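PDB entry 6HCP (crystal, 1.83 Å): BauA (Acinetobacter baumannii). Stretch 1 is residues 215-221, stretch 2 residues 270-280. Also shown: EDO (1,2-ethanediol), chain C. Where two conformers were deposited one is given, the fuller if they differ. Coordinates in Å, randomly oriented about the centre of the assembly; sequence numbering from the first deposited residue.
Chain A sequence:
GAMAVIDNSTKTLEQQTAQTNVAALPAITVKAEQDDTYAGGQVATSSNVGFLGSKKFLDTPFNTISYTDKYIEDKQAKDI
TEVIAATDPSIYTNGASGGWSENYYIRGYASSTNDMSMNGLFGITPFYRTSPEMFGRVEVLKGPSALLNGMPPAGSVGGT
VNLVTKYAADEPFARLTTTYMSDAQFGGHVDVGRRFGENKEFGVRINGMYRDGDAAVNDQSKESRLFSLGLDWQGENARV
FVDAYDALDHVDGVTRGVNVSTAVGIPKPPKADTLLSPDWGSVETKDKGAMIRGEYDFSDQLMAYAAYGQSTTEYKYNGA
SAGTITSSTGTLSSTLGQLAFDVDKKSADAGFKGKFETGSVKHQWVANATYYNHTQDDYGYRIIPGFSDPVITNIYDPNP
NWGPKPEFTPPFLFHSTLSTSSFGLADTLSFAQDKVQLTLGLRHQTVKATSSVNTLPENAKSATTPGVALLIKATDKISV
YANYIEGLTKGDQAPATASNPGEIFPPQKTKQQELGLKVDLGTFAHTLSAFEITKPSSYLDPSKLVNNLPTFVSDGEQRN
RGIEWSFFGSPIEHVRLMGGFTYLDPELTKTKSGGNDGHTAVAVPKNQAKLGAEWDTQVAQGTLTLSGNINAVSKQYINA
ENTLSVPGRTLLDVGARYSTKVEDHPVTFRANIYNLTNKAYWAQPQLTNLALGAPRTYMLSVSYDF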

# COMPACT_ATOMS: atom_id res chain seq x y z
N ALA A 215 8.40 16.22 -1.77
CA ALA A 215 8.44 15.30 -0.64
C ALA A 215 7.11 14.55 -0.57
O ALA A 215 6.34 14.55 -1.54
CB ALA A 215 8.71 16.06 0.65
N ALA A 216 6.84 13.92 0.59
CA ALA A 216 5.73 12.97 0.68
C ALA A 216 4.42 13.69 1.01
O ALA A 216 3.34 13.15 0.79
CB ALA A 216 6.04 11.91 1.68
N VAL A 217 4.51 14.91 1.53
CA VAL A 217 3.34 15.70 1.80
C VAL A 217 2.91 16.40 0.50
O VAL A 217 3.77 16.92 -0.22
CB VAL A 217 3.62 16.69 2.94
CG1 VAL A 217 2.54 17.75 3.10
CG2 VAL A 217 3.82 15.95 4.25
N ASN A 218 1.60 16.58 0.31
CA ASN A 218 1.08 17.34 -0.85
C ASN A 218 1.70 18.74 -0.90
O ASN A 218 1.68 19.47 0.09
CB ASN A 218 -0.43 17.51 -0.83
CG ASN A 218 -1.20 16.21 -1.00
OD1 ASN A 218 -0.65 15.20 -1.43
ND2 ASN A 218 -2.48 16.23 -0.65
N ASP A 219 2.22 19.11 -2.08
CA ASP A 219 2.70 20.46 -2.38
C ASP A 219 3.85 20.87 -1.44
O ASP A 219 4.14 22.06 -1.30
CB ASP A 219 1.61 21.51 -2.20
CG ASP A 219 0.51 21.42 -3.25
OD1 ASP A 219 0.81 20.93 -4.36
OD2 ASP A 219 -0.66 21.73 -2.89
N GLN A 220 4.55 19.89 -0.89
CA GLN A 220 5.73 20.17 -0.07
C GLN A 220 6.96 19.68 -0.82
O GLN A 220 6.97 18.59 -1.34
CB GLN A 220 5.61 19.45 1.27
CG GLN A 220 6.70 19.81 2.27
CD GLN A 220 6.43 19.15 3.60
OE1 GLN A 220 6.84 18.01 3.84
NE2 GLN A 220 5.68 19.83 4.46
N SER A 221 7.99 20.53 -0.88
CA SER A 221 9.26 20.14 -1.44
C SER A 221 10.37 20.51 -0.45
O SER A 221 10.23 21.44 0.33
CB SER A 221 9.47 20.79 -2.79
OG SER A 221 9.59 22.18 -2.65
N PRO A 270 -7.52 14.95 8.73
CA PRO A 270 -7.49 14.67 7.30
C PRO A 270 -6.44 13.60 7.00
O PRO A 270 -5.62 13.26 7.86
CB PRO A 270 -7.05 16.00 6.66
CG PRO A 270 -7.33 17.03 7.72
CD PRO A 270 -7.13 16.33 9.04
N LYS A 271 -6.41 13.14 5.75
CA LYS A 271 -5.44 12.11 5.39
C LYS A 271 -4.02 12.65 5.62
O LYS A 271 -3.76 13.86 5.51
CB LYS A 271 -5.68 11.61 3.95
CG LYS A 271 -5.66 12.65 2.86
CD LYS A 271 -5.95 12.02 1.49
CE LYS A 271 -5.98 13.03 0.37
NZ LYS A 271 -4.69 13.76 0.25
N ALA A 272 -3.10 11.71 5.84
CA ALA A 272 -1.80 12.00 6.42
C ALA A 272 -0.95 12.90 5.52
O ALA A 272 -0.08 13.61 6.02
CB ALA A 272 -1.09 10.71 6.76
N ASP A 273 -1.20 12.90 4.19
CA ASP A 273 -0.36 13.68 3.28
C ASP A 273 -0.94 15.08 3.03
O ASP A 273 -0.41 15.81 2.23
CB ASP A 273 -0.10 12.94 1.95
CG ASP A 273 -1.35 12.55 1.19
OD1 ASP A 273 -2.46 12.83 1.67
OD2 ASP A 273 -1.22 11.91 0.13
N THR A 274 -1.93 15.49 3.81
CA THR A 274 -2.54 16.81 3.69
C THR A 274 -1.55 17.87 4.24
O THR A 274 -1.06 17.72 5.33
CB THR A 274 -3.86 16.86 4.47
OG1 THR A 274 -4.73 15.82 4.02
CG2 THR A 274 -4.56 18.19 4.39
N LEU A 275 -1.47 19.01 3.56
CA LEU A 275 -0.75 20.17 4.05
C LEU A 275 -1.78 21.21 4.50
O LEU A 275 -2.57 21.68 3.71
CB LEU A 275 0.14 20.74 2.95
CG LEU A 275 0.91 21.99 3.35
CD1 LEU A 275 1.86 21.68 4.50
CD2 LEU A 275 1.66 22.57 2.17
N LEU A 276 -1.77 21.55 5.79
CA LEU A 276 -2.77 22.45 6.37
C LEU A 276 -2.24 23.89 6.51
O LEU A 276 -2.85 24.72 7.19
CB LEU A 276 -3.21 21.89 7.72
CG LEU A 276 -4.05 20.62 7.65
CD1 LEU A 276 -4.47 20.19 9.03
CD2 LEU A 276 -5.28 20.82 6.76
N SER A 277 -1.13 24.17 5.85
CA SER A 277 -0.56 25.51 5.79
C SER A 277 -0.49 25.92 4.32
O SER A 277 -0.54 25.06 3.44
CB SER A 277 0.83 25.53 6.46
OG SER A 277 0.76 25.07 7.81
N PRO A 278 -0.26 27.21 4.01
CA PRO A 278 -0.24 27.66 2.62
C PRO A 278 0.74 26.87 1.73
O PRO A 278 1.90 26.70 2.08
CB PRO A 278 0.17 29.14 2.72
CG PRO A 278 -0.28 29.57 4.10
CD PRO A 278 -0.21 28.33 4.96
N ASP A 279 0.26 26.46 0.54
CA ASP A 279 1.09 25.75 -0.42
C ASP A 279 2.26 26.64 -0.84
O ASP A 279 3.35 26.14 -1.06
CB ASP A 279 0.29 25.21 -1.62
CG ASP A 279 -0.73 26.16 -2.25
OD1 ASP A 279 -0.53 27.39 -2.13
OD2 ASP A 279 -1.71 25.66 -2.87
N TRP A 280 2.06 27.97 -0.81
CA TRP A 280 3.12 28.90 -1.22
C TRP A 280 4.09 29.22 -0.06
O TRP A 280 5.10 29.88 -0.29
CB TRP A 280 2.52 30.19 -1.79
CG TRP A 280 1.50 30.86 -0.93
CD1 TRP A 280 0.15 30.91 -1.16
CD2 TRP A 280 1.73 31.67 0.24
NE1 TRP A 280 -0.46 31.66 -0.20
CE2 TRP A 280 0.48 32.16 0.66
CE3 TRP A 280 2.88 32.07 0.94
CZ2 TRP A 280 0.34 32.98 1.77
CZ3 TRP A 280 2.73 32.86 2.05
CH2 TRP A 280 1.49 33.33 2.45
C1 EDO C . -3.55 18.22 0.77
O1 EDO C . -2.67 19.33 0.90
C2 EDO C . -4.76 18.79 0.07
O2 EDO C . -4.61 20.19 0.34

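Each stretch is built around a beta turn. In the first, a type II turn runs from Val-217 to Gln-220, closed by a hydrogen bond from Gln-220 N to Val-217 O at 3.1 Å. Asp-219 takes the positive phi, 60°, that a type II turn requires at its third position. Just outside the turn, Ala-215 N donates to Gln-220 O at 2.8 Å. In the second stretch, a type I turn spans Lys-271 to Thr-274, and Thr-274 N donates to Lys-271 O at 3.0 Å. The side chain of Thr-274 reinforces this turn, since its OG1 donates to the same Lys-271 O at 2.6 Å.

The two turns meet through one hydrogen bond. Asn-218 N donates to Asp-273 O at 2.9 Å. The angle at the hydrogen is 169°, so the bond is nearly straight. The backbones are close here, with Val-217 CA and Asp-273 CA 4.5 Å apart. It is the only hydrogen bond across the contact, and the two sides together bury 386 Å².

Leu-275 is the main apolar partner in the second stretch. Its CA-to-CB bond points toward the first stretch. Val-217 CG1 lies 3.8 Å from Leu-275 CB, an apolar contact between side chains. The same CB sits 3.5 Å from Asn-218 O, so the leucine also packs against the backbone of the turn. Val-217, with chi1 in the t well, also places CG1 3.6 Å from Asp-273 O.

Asp-273 is held within its own turn. Lys-271 NZ forms a salt bridge with Asp-273 OD1 at 2.8 Å. The lysine CA-to-CB bond points sideways, but the end of the chain comes nearer to the first stretch. There Lys-271 NZ lies 3.4 Å from Asn-218 ND2. Both are donors, so this is proximity without a hydrogen bond. Asp-273 CB packs 3.6 Å from Ala-216 O.

The CA-to-CB bonds of Asp-219 and Asp-279 each point toward the other stretch. Asp-219 OD2 and Asp-279 OD2 are 4.1 Å apart, a close approach of like charges. Each of these oxygens is hydrogen-bonded elsewhere in the structure, which helps to satisfy them.

A 1,2-ethanediol molecule, probably from the crystallisation liquor, lies beside the contact. Leu-275 N donates to EDO O1 at 2.9 Å with an angle of 175°. The ligand thus takes up a backbone donor next to the turn.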